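Local coordinates for protein lamina-associated polypeptide 2 isoforms alpha/zeta (Mus musculus, PDB 2V0X) that dimerises through its alpha-specific C-terminal domain and is a chromosomal protein of the nucleus, a component of the nuclear lamina linked to lamin A, at the interface of chains A and B. Residues are numbered along the deposited sequence; one frame, centred on the assembly and turned at random. Chains: chain A/B, Lamina-associated polypeptide 2 isoforms alpha/zeta.

Contact 1: the interface of chains A and B. Residues chain A 78, 80-81; chain B 218-221, 224-225.
A:Asp78 reaches across the dimer interface and places its carboxylate over a turn of chain B. Its two oxygens do different work. OD1 accepts a hydrogen bond from the hydroxyl OG1 of B:Thr218 at 2.8 Å, and this donor lies above the carboxylate plane, 36° out of it. OD2 takes the backbone N of B:Phe220, also at 2.8 Å, on its syn side and closer to the plane. The two bonds fix the rotation of the carboxylate. The A:Asp78 and B:Thr218 side chains cross at about a right angle.

Apolar contacts flank this polar centre. A:Ile81 lays its CG1 branch against the ring of B:Phe220, with CG1 3.6 Å from CD1. CD1 of B:Phe220 also lies 3.6 Å from OD2 of A:Asp78. On the other flank, CG2 of B:Val224 packs 3.6 Å from CB of A:Glu80. The other methyl, CG1 of B:Val224, is turned toward OD1 of A:Asp78. The A:Glu80 chain bends at chi2 (96°), which brings its carboxylate back alongside B:Val224 and toward B:His225. The histidine ring is poorly ordered, so its approach to A:Glu80 carries little weight.

The second shell lies within chain B. The hydroxyl OG1 of B:Thr218 accepts a bent hydrogen bond from the backbone N of B:Gly221 at 2.8 Å. That bond probably steadies the turn and helps to place the hydroxyl for A:Asp78. OG1 sits between the backbone N and the carbonyl carbon (chi1 65°), where it can serve both partners. CG1 of B:Val224 also lies over the poorly ordered ring of B:His225, near its rim.

A:Asp78 lies in the loop just before the short helix 79-83, which carries A:Glu80 and A:Ile81. Chain B supplies the C-terminal loop 218-221 and the 3-10 turn 224-226. The two-fold axis repeats the contact with the chains exchanged.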
ATOM      1  N   ASP A  78       7.567 -13.414  18.549  1.00 46.44           N
ATOM      2  CA  ASP A  78       7.761 -13.408  19.998  1.00 49.38           C
ATOM      3  C   ASP A  78       8.697 -14.517  20.468  1.00 51.97           C
ATOM      4  O   ASP A  78       8.583 -15.670  20.026  1.00 53.07           O
ATOM      5  CB  ASP A  78       6.419 -13.570  20.703  1.00 49.97           C
ATOM      6  CG  ASP A  78       5.411 -12.542  20.267  1.00 49.10           C
ATOM      7  OD1 ASP A  78       5.027 -11.704  21.108  1.00 47.38           O
ATOM      8  OD2 ASP A  78       5.011 -12.574  19.085  1.00 53.37           O
ATOM      9  N   GLU A  80       8.664 -16.019  23.206  1.00 46.32           N
ATOM     10  CA  GLU A  80       7.836 -17.041  23.850  1.00 45.00           C
ATOM     11  C   GLU A  80       7.505 -18.151  22.856  1.00 46.58           C
ATOM     12  O   GLU A  80       7.635 -19.339  23.163  1.00 49.35           O
ATOM     13  CB  GLU A  80       6.526 -16.438  24.366  1.00 40.18           C
ATOM     14  CG  GLU A  80       6.645 -15.540  25.610  1.00 51.11           C
ATOM     15  CD  GLU A  80       6.733 -14.043  25.290  1.00 76.68           C
ATOM     16  OE1 GLU A  80       6.445 -13.224  26.193  1.00 71.19           O
ATOM     17  OE2 GLU A  80       7.089 -13.677  24.148  1.00 98.38           O
ATOM     18  N   ILE A  81       7.093 -17.748  21.656  1.00 45.26           N
ATOM     19  CA  ILE A  81       6.747 -18.682  20.596  1.00 44.26           C
ATOM     20  C   ILE A  81       7.994 -19.404  20.077  1.00 45.71           C
ATOM     21  O   ILE A  81       7.960 -20.606  19.838  1.00 48.73           O
ATOM     22  CB  ILE A  81       6.024 -17.946  19.438  1.00 43.30           C
ATOM     23  CG1 ILE A  81       4.681 -17.397  19.924  1.00 38.69           C
ATOM     24  CG2 ILE A  81       5.874 -18.844  18.226  1.00 41.94           C
ATOM     25  CD1 ILE A  81       3.678 -18.458  20.287  1.00 46.76           C
TER
ATOM     26  N   THR B 218       5.231  -7.079  17.873  1.00 40.67           N
ATOM     27  CA  THR B 218       5.454  -8.511  17.710  1.00 36.30           C
ATOM     28  C   THR B 218       4.209  -9.184  17.102  1.00 33.31           C
ATOM     29  O   THR B 218       3.085  -8.700  17.247  1.00 31.92           O
ATOM     30  CB  THR B 218       5.833  -9.220  19.039  1.00 36.55           C
ATOM     31  OG1 THR B 218       4.739  -9.151  19.953  1.00 48.09           O
ATOM     32  CG2 THR B 218       7.073  -8.593  19.660  1.00 36.99           C
ATOM     33  N   LEU B 219       4.425 -10.323  16.462  1.00 31.41           N
ATOM     34  CA  LEU B 219       3.356 -11.077  15.804  1.00 30.82           C
ATOM     35  C   LEU B 219       2.200 -11.410  16.754  1.00 32.08           C
ATOM     36  O   LEU B 219       1.030 -11.304  16.387  1.00 33.76           O
ATOM     37  CB  LEU B 219       3.963 -12.360  15.233  1.00 30.75           C
ATOM     38  CG  LEU B 219       3.690 -12.857  13.815  1.00 32.96           C
ATOM     39  CD1 LEU B 219       3.807 -11.735  12.797  1.00 35.84           C
ATOM     40  CD2 LEU B 219       4.678 -13.987  13.522  1.00 31.57           C
ATOM     41  N   PHE B 220       2.523 -11.749  17.997  1.00 33.00           N
ATOM     42  CA  PHE B 220       1.484 -12.119  18.949  1.00 36.27           C
ATOM     43  C   PHE B 220       1.357 -11.226  20.187  1.00 41.53           C
ATOM     44  O   PHE B 220       0.526 -11.500  21.070  1.00 41.21           O
ATOM     45  CB  PHE B 220       1.685 -13.574  19.383  1.00 34.64           C
ATOM     46  CG  PHE B 220       1.695 -14.560  18.244  1.00 31.81           C
ATOM     47  CD1 PHE B 220       2.887 -15.141  17.825  1.00 31.16           C
ATOM     48  CD2 PHE B 220       0.508 -14.955  17.642  1.00 31.09           C
ATOM     49  CE1 PHE B 220       2.899 -16.117  16.821  1.00 30.27           C
ATOM     50  CE2 PHE B 220       0.497 -15.928  16.639  1.00 31.27           C
ATOM     51  CZ  PHE B 220       1.692 -16.510  16.228  1.00 31.50           C
ATOM     52  N   GLY B 221       2.184 -10.180  20.260  1.00 48.54           N
ATOM     53  CA  GLY B 221       2.170  -9.262  21.393  1.00 51.69           C
ATOM     54  C   GLY B 221       0.789  -8.825  21.854  1.00 57.08           C
ATOM     55  O   GLY B 221      -0.110  -8.591  21.043  1.00 58.25           O
ATOM     56  N   VAL B 224       0.122 -13.026  23.674  1.00 77.95           N
ATOM     57  CA  VAL B 224       1.102 -14.064  24.004  1.00 78.54           C
ATOM     58  C   VAL B 224       1.225 -14.446  25.491  1.00 81.18           C
ATOM     59  O   VAL B 224       1.142 -15.627  25.836  1.00 80.93           O
ATOM     60  CB  VAL B 224       2.503 -13.718  23.404  1.00 77.02           C
ATOM     61  CG1 VAL B 224       3.122 -12.516  24.101  1.00 76.77           C
ATOM     62  CG2 VAL B 224       3.420 -14.922  23.458  1.00 76.46           C
ATOM     63  N   HIS B 225       1.342 -13.444  26.362  1.00 83.84           N
ATOM     64  CA  HIS B 225       1.494 -13.649  27.806  1.00 84.16           C
ATOM     65  C   HIS B 225       0.314 -14.360  28.474  1.00 81.33           C
ATOM     66  O   HIS B 225       0.455 -14.921  29.562  1.00 81.83           O
ATOM     67  CB  HIS B 225       1.746 -12.310  28.505  1.00 85.95           C
ATOM     68  CG  HIS B 225       2.847 -11.503  27.887  1.00 88.54           C
ATOM     69  ND1 HIS B 225       2.608 -10.483  26.990  1.00 89.86           N
ATOM     70  CD2 HIS B 225       4.190 -11.562  28.041  1.00 89.17           C
ATOM     71  CE1 HIS B 225       3.759  -9.946  26.619  1.00 89.87           C
ATOM     72  NE2 HIS B 225       4.733 -10.584  27.243  1.00 89.67           N
TER

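Contact 2: the interface of chains A and B. Residues chain A 187-188, 191; chain B 74-75, 77, 107, 111, 114.
This is part of a two-fold symmetric homodimer interface, where a helix of chain A packs on a helix and a preceding loop of chain B. It ties the long helices of the two subunits together through an arginine that crosses the interface.

A:Arg191 is central to it. Its NE makes a salt bridge to OD1 of B:Asp107 at 2.9 Å, on the syn side of the carboxylate. The guanidinium and carboxylate planes stand 40° apart. At its far end, NH1 and NH2 both grip the carbonyl O of B:Pro75, at 2.9 and 3.0 Å. These acceptors lie near the guanidinium plane, and together they fix the rotation of the group. The thiol SG of B:Cys111 covers one face, 3.4 Å from NE. The chain bends at chi3 (56°), which turns the head group between the helix and the loop. A methionine here, with no N-H groups on its side chain, would probably leave the B:Asp107 charge unpaired and the B:Pro75 carbonyl without its two donors across the interface.

Nearby, the hydroxyl OG of A:Ser187 touches CB of B:Tyr114 at 3.4 Å. A:Thr188 lies side by side with B:Tyr114, its OG1 near the ring atom CE1. CD of B:Pro75 covers one face of that ring.

The chain A residues lie on helix 152-196. B:Asp107, B:Cys111 and B:Tyr114 lie on helix 100-146, and B:Val74, B:Pro75 and B:Val77 on the loop after helix 66-72.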
ATOM      1  N   SER A 187       3.943 -10.363  -2.867  1.00 25.69           N
ATOM      2  CA  SER A 187       2.810 -11.256  -2.684  1.00 22.98           C
ATOM      3  C   SER A 187       2.917 -12.365  -3.725  1.00 26.81           C
ATOM      4  O   SER A 187       2.878 -13.546  -3.396  1.00 29.01           O
ATOM      5  CB  SER A 187       1.494 -10.490  -2.877  1.00 22.97           C
ATOM      6  OG  SER A 187       0.422 -11.375  -3.169  1.00 29.20           O
ATOM      7  N   THR A 188       3.092 -11.967  -4.979  1.00 29.91           N
ATOM      8  CA  THR A 188       3.221 -12.894  -6.110  1.00 29.49           C
ATOM      9  C   THR A 188       4.382 -13.894  -5.924  1.00 31.49           C
ATOM     10  O   THR A 188       4.210 -15.104  -6.110  1.00 30.31           O
ATOM     11  CB  THR A 188       3.423 -12.072  -7.407  1.00 24.05           C
ATOM     12  OG1 THR A 188       2.222 -11.347  -7.685  1.00 21.86           O
ATOM     13  CG2 THR A 188       3.775 -12.953  -8.585  1.00 20.05           C
ATOM     14  N   ARG A 191       3.401 -16.496  -3.469  1.00 21.57           N
ATOM     15  CA  ARG A 191       2.448 -17.482  -3.971  1.00 21.22           C
ATOM     16  C   ARG A 191       3.080 -18.437  -4.965  1.00 25.95           C
ATOM     17  O   ARG A 191       2.576 -19.531  -5.182  1.00 27.84           O
ATOM     18  CB  ARG A 191       1.195 -16.802  -4.561  1.00 18.78           C
ATOM     19  CG  ARG A 191       0.359 -16.064  -3.494  1.00 20.31           C
ATOM     20  CD  ARG A 191      -0.841 -15.327  -4.077  1.00 26.05           C
ATOM     21  NE  ARG A 191      -1.734 -16.195  -4.855  1.00 32.96           N
ATOM     22  CZ  ARG A 191      -2.165 -15.897  -6.080  1.00 31.82           C
ATOM     23  NH1 ARG A 191      -1.789 -14.756  -6.656  1.00 28.47           N
ATOM     24  NH2 ARG A 191      -2.945 -16.745  -6.747  1.00 24.50           N
TER
ATOM     25  N   VAL B  74      -5.760  -9.779  -8.600  1.00 25.83           N
ATOM     26  CA  VAL B  74      -4.871 -10.776  -8.019  1.00 24.81           C
ATOM     27  C   VAL B  74      -4.559 -11.799  -9.133  1.00 28.14           C
ATOM     28  O   VAL B  74      -5.465 -12.346  -9.733  1.00 30.17           O
ATOM     29  CB  VAL B  74      -5.598 -11.471  -6.854  1.00 23.23           C
ATOM     30  CG1 VAL B  74      -4.783 -12.630  -6.328  1.00 24.71           C
ATOM     31  CG2 VAL B  74      -5.916 -10.468  -5.749  1.00 21.19           C
ATOM     32  N   PRO B  75      -3.273 -12.037  -9.436  1.00 29.10           N
ATOM     33  CA  PRO B  75      -3.006 -12.999 -10.500  1.00 30.76           C
ATOM     34  C   PRO B  75      -3.501 -14.404 -10.173  1.00 34.99           C
ATOM     35  O   PRO B  75      -3.467 -14.842  -9.019  1.00 35.06           O
ATOM     36  CB  PRO B  75      -1.497 -12.914 -10.679  1.00 29.55           C
ATOM     37  CG  PRO B  75      -1.002 -12.533  -9.357  1.00 30.38           C
ATOM     38  CD  PRO B  75      -2.025 -11.539  -8.843  1.00 30.14           C
ATOM     39  N   VAL B  77      -3.656 -18.637 -11.106  1.00 42.41           N
ATOM     40  CA  VAL B  77      -2.750 -19.680 -11.567  1.00 46.28           C
ATOM     41  C   VAL B  77      -3.360 -20.249 -12.845  1.00 46.85           C
ATOM     42  O   VAL B  77      -4.557 -20.542 -12.902  1.00 44.61           O
ATOM     43  CB  VAL B  77      -2.573 -20.786 -10.513  1.00 47.02           C
ATOM     44  CG1 VAL B  77      -1.360 -21.638 -10.861  1.00 47.18           C
ATOM     45  CG2 VAL B  77      -2.409 -20.166  -9.128  1.00 47.18           C
ATOM     46  N   ASP B 107      -2.056 -18.623   1.326  1.00 27.99           N
ATOM     47  CA  ASP B 107      -2.455 -18.124   0.015  1.00 27.84           C
ATOM     48  C   ASP B 107      -3.470 -16.992   0.144  1.00 27.51           C
ATOM     49  O   ASP B 107      -3.418 -16.014  -0.604  1.00 30.14           O
ATOM     50  CB  ASP B 107      -3.020 -19.250  -0.861  1.00 27.90           C
ATOM     51  CG  ASP B 107      -3.203 -18.815  -2.297  1.00 28.49           C
ATOM     52  OD1 ASP B 107      -2.239 -18.274  -2.871  1.00 29.47           O
ATOM     53  OD2 ASP B 107      -4.319 -18.961  -2.829  1.00 35.03           O
ATOM     54  N   CYS B 111      -2.920 -13.152  -1.067  1.00 27.37           N
ATOM     55  CA  CYS B 111      -3.895 -12.625  -2.023  1.00 27.28           C
ATOM     56  C   CYS B 111      -4.460 -11.303  -1.507  1.00 28.07           C
ATOM     57  O   CYS B 111      -4.613 -10.338  -2.256  1.00 28.94           O
ATOM     58  CB  CYS B 111      -5.037 -13.635  -2.262  1.00 26.87           C
ATOM     59  SG  CYS B 111      -4.583 -15.043  -3.361  1.00 26.65           S
ATOM     60  N   TYR B 114      -1.998  -8.589  -1.813  1.00 23.76           N
ATOM     61  CA  TYR B 114      -1.953  -8.081  -3.172  1.00 23.09           C
ATOM     62  C   TYR B 114      -3.115  -7.133  -3.425  1.00 24.82           C
ATOM     63  O   TYR B 114      -2.936  -6.032  -3.956  1.00 28.99           O
ATOM     64  CB  TYR B 114      -1.997  -9.232  -4.185  1.00 20.82           C
ATOM     65  CG  TYR B 114      -1.777  -8.812  -5.625  1.00 20.47           C
ATOM     66  CD1 TYR B 114      -0.570  -9.070  -6.259  1.00 21.29           C
ATOM     67  CD2 TYR B 114      -2.779  -8.164  -6.355  1.00 20.54           C
ATOM     68  CE1 TYR B 114      -0.354  -8.703  -7.580  1.00 22.18           C
ATOM     69  CE2 TYR B 114      -2.570  -7.774  -7.696  1.00 18.42           C
ATOM     70  CZ  TYR B 114      -1.352  -8.054  -8.297  1.00 19.10           C
ATOM     71  OH  TYR B 114      -1.104  -7.708  -9.602  1.00 27.08           O
TER

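The centres of the C-alpha atoms of contact 1 and contact 2 are about 27 Å apart, and the contacts share no residues. Both draw on the stretch between helix 66-72 and helix 79-83, from chain A in contact 1 and from chain B in contact 2. Two-fold symmetry repeats each contact, so in either subunit this stretch meets two regions of the partner. Its first part receives helix 152-196; its end, with the start of helix 79-83, meets the C-terminal loop and 3-10 turn. Contact 2 joins a long helix to a long helix and a loop, while contact 1 joins peripheral segments. Together they probably extend the dimer beyond its helical core.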